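Local coordinates for protein rifamycin polyketide synthase (Amycolatopsis mediterranei, PDB 4LN9) that forms the dehydratase domain of the terminal module of a polyketide synthase and probably removes water from a polyketide intermediate during rifamycin assembly, at residues Phe165-Trp170 with Leu280-Val284. Residues are numbered along the deposited sequence; the frame is centred on the assembly and turned at random.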
loop_
_atom_site.group_PDB
_atom_site.type_symbol
_atom_site.label_atom_id
_atom_site.label_comp_id
_atom_site.label_asym_id
_atom_site.label_seq_id
_atom_site.Cartn_x
_atom_site.Cartn_y
_atom_site.Cartn_z
ATOM N N PHE A 165 -16.283 32.574 -17.972
ATOM C CA PHE A 165 -17.641 32.898 -18.395
ATOM C C PHE A 165 -18.351 33.752 -17.346
ATOM O O PHE A 165 -18.071 33.644 -16.153
ATOM C CB PHE A 165 -18.426 31.607 -18.647
ATOM C CG PHE A 165 -19.828 31.833 -19.136
ATOM C CD1 PHE A 165 -20.074 32.126 -20.469
ATOM C CD2 PHE A 165 -20.897 31.811 -18.253
ATOM C CE1 PHE A 165 -21.359 32.363 -20.918
ATOM C CE2 PHE A 165 -22.187 32.045 -18.696
ATOM C CZ PHE A 165 -22.419 32.319 -20.031
ATOM N N ASP A 166 -19.235 34.634 -17.802
ATOM C CA ASP A 166 -19.981 35.511 -16.905
ATOM C C ASP A 166 -21.174 34.792 -16.278
ATOM O O ASP A 166 -22.300 34.896 -16.767
ATOM C CB ASP A 166 -20.459 36.752 -17.659
ATOM C CG ASP A 166 -21.039 37.805 -16.740
ATOM O OD1 ASP A 166 -20.982 37.616 -15.506
ATOM O OD2 ASP A 166 -21.529 38.833 -17.250
ATOM N N PHE A 167 -20.934 34.108 -15.165
ATOM C CA PHE A 167 -21.978 33.328 -14.510
ATOM C C PHE A 167 -22.905 34.224 -13.687
ATOM O O PHE A 167 -23.965 33.788 -13.235
ATOM C CB PHE A 167 -21.362 32.235 -13.627
ATOM C CG PHE A 167 -20.883 31.031 -14.394
ATOM C CD1 PHE A 167 -21.772 30.042 -14.784
ATOM C CD2 PHE A 167 -19.541 30.879 -14.708
ATOM C CE1 PHE A 167 -21.334 28.929 -15.478
ATOM C CE2 PHE A 167 -19.094 29.760 -15.389
ATOM C CZ PHE A 167 -19.995 28.793 -15.791
ATOM N N ALA A 168 -22.523 35.492 -13.544
ATOM C CA ALA A 168 -23.331 36.465 -12.806
ATOM C C ALA A 168 -24.600 36.878 -13.550
ATOM O O ALA A 168 -25.578 37.300 -12.933
ATOM C CB ALA A 168 -22.500 37.689 -12.450
ATOM N N ALA A 169 -24.545 36.856 -14.879
ATOM C CA ALA A 169 -25.719 37.166 -15.687
ATOM C C ALA A 169 -26.491 35.888 -15.993
ATOM O O ALA A 169 -26.140 35.158 -16.919
ATOM C CB ALA A 169 -25.301 37.850 -16.983
ATOM N N TRP A 170 -27.450 35.549 -15.140
ATOM C CA TRP A 170 -27.913 34.167 -15.049
ATOM C C TRP A 170 -29.404 34.090 -14.860
ATOM O O TRP A 170 -29.955 34.785 -14.008
ATOM C CB TRP A 170 -27.203 33.464 -13.901
ATOM C CG TRP A 170 -27.415 31.974 -13.889
ATOM C CD1 TRP A 170 -28.370 31.260 -13.177
ATOM C CD2 TRP A 170 -26.661 30.962 -14.640
ATOM N NE1 TRP A 170 -28.269 29.917 -13.441
ATOM C CE2 TRP A 170 -27.272 29.674 -14.320
ATOM C CE3 TRP A 170 -25.615 31.000 -15.550
ATOM C CZ2 TRP A 170 -26.804 28.486 -14.855
ATOM C CZ3 TRP A 170 -25.163 29.797 -16.097
ATOM C CH2 TRP A 170 -25.735 28.571 -15.747
ATOM N N LEU A 280 -24.170 23.723 -8.284
ATOM C CA LEU A 280 -23.324 24.348 -9.301
ATOM C C LEU A 280 -24.156 25.132 -10.308
ATOM O O LEU A 280 -25.285 24.751 -10.612
ATOM C CB LEU A 280 -22.498 23.295 -10.041
ATOM C CG LEU A 280 -21.475 22.453 -9.276
ATOM C CD1 LEU A 280 -20.845 21.445 -10.231
ATOM C CD2 LEU A 280 -20.408 23.324 -8.627
ATOM N N ARG A 281 -23.556 26.163 -10.893
ATOM C CA ARG A 281 -23.954 26.646 -12.209
ATOM C C ARG A 281 -22.894 26.232 -13.220
ATOM O O ARG A 281 -21.699 26.368 -12.960
ATOM C CB ARG A 281 -24.067 28.172 -12.202
ATOM C CG ARG A 281 -25.074 28.735 -11.213
ATOM C CD ARG A 281 -25.074 30.256 -11.265
ATOM N NE ARG A 281 -25.698 30.841 -10.082
ATOM C CZ ARG A 281 -25.826 32.147 -9.863
ATOM N NH1 ARG A 281 -25.330 33.025 -10.728
ATOM N NH2 ARG A 281 -26.410 32.575 -8.752
ATOM N N VAL A 282 -23.331 25.677 -14.345
ATOM C CA VAL A 282 -22.412 25.067 -15.299
ATOM C C VAL A 282 -22.631 25.578 -16.723
ATOM O O VAL A 282 -23.752 25.928 -17.102
ATOM C CB VAL A 282 -22.509 23.527 -15.276
ATOM C CG1 VAL A 282 -22.505 23.017 -13.843
ATOM C CG2 VAL A 282 -23.761 23.064 -16.005
ATOM N N ARG A 283 -21.529 25.771 -17.447
ATOM C CA ARG A 283 -21.568 25.939 -18.902
ATOM C C ARG A 283 -20.834 24.789 -19.584
ATOM O O ARG A 283 -19.666 24.530 -19.292
ATOM C CB ARG A 283 -20.928 27.271 -19.316
ATOM C CG ARG A 283 -20.764 27.435 -20.822
ATOM C CD ARG A 283 -19.972 28.687 -21.171
ATOM N NE ARG A 283 -19.872 28.900 -22.615
ATOM C CZ ARG A 283 -18.873 28.452 -23.370
ATOM N NH1 ARG A 283 -17.900 27.736 -22.825
ATOM N NH2 ARG A 283 -18.839 28.731 -24.666
ATOM N N VAL A 284 -21.528 24.091 -20.477
ATOM C CA VAL A 284 -20.911 23.016 -21.246
ATOM C C VAL A 284 -20.899 23.349 -22.735
ATOM O O VAL A 284 -21.916 23.759 -23.293
ATOM C CB VAL A 284 -21.627 21.670 -21.017
ATOM C CG1 VAL A 284 -20.989 20.579 -21.864
ATOM C CG2 VAL A 284 -21.584 21.291 -19.544
HETATM O O HOH W 1 -26.491 35.596 -10.879
#
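Phe167 faces Arg281 with CA atoms 7.3 Å apart, and Phe165 faces Arg283 at 8.0 Å between CA atoms, so 165-170, which forms a type I beta turn from Asp166 to Ala169, lies a side-chain layer above strand 280-284. The backbone of the strand is busy elsewhere, paired with strands 214-220 and 291-297. Arg281 does most of the work. Its CG is anti to its own carbonyl carbon (chi1 -60°) and the chain then runs extended to NE, which carries it along the indole of Trp170. CD stands over the five-membered ring, 3.7 Å from its centroid, and the guanidinium stacks further out, an off-centre cation-pi contact with the planes 22° apart. At the far end NH1 donates to Phe167 O at 3.0 Å; the oxygen lies in the guanidinium plane, though the N-H...O angle is a bent 132°. A water that accepts from the same NH1 donates in turn to Ala168 O, so the arginine holds one turn carbonyl directly and the next through the water, while NH2 forms a salt bridge to Glu299 and Trp170 NE1 bonds to Glu218. This is the outer surface of a hotdog sheet: Arg281 and Arg283 face the loop, whereas Val282 faces the other way, onto helix 236-251, the long helix that the sheet wraps. Phe167 is buried beneath the turn, the CE1 edge of its ring against the strand backbone, 3.7 Å from Arg283 N. Phe165 CD2 rests over the centre of that ring, 3.7 Å above its plane. Phe165 in turn takes Arg283 CD on a face, a CH-pi contact 3.9 Å from the centroid, with the two side chains crossing at about a right angle. Beyond it, Arg283 NE reaches Glu214 in a salt bridge.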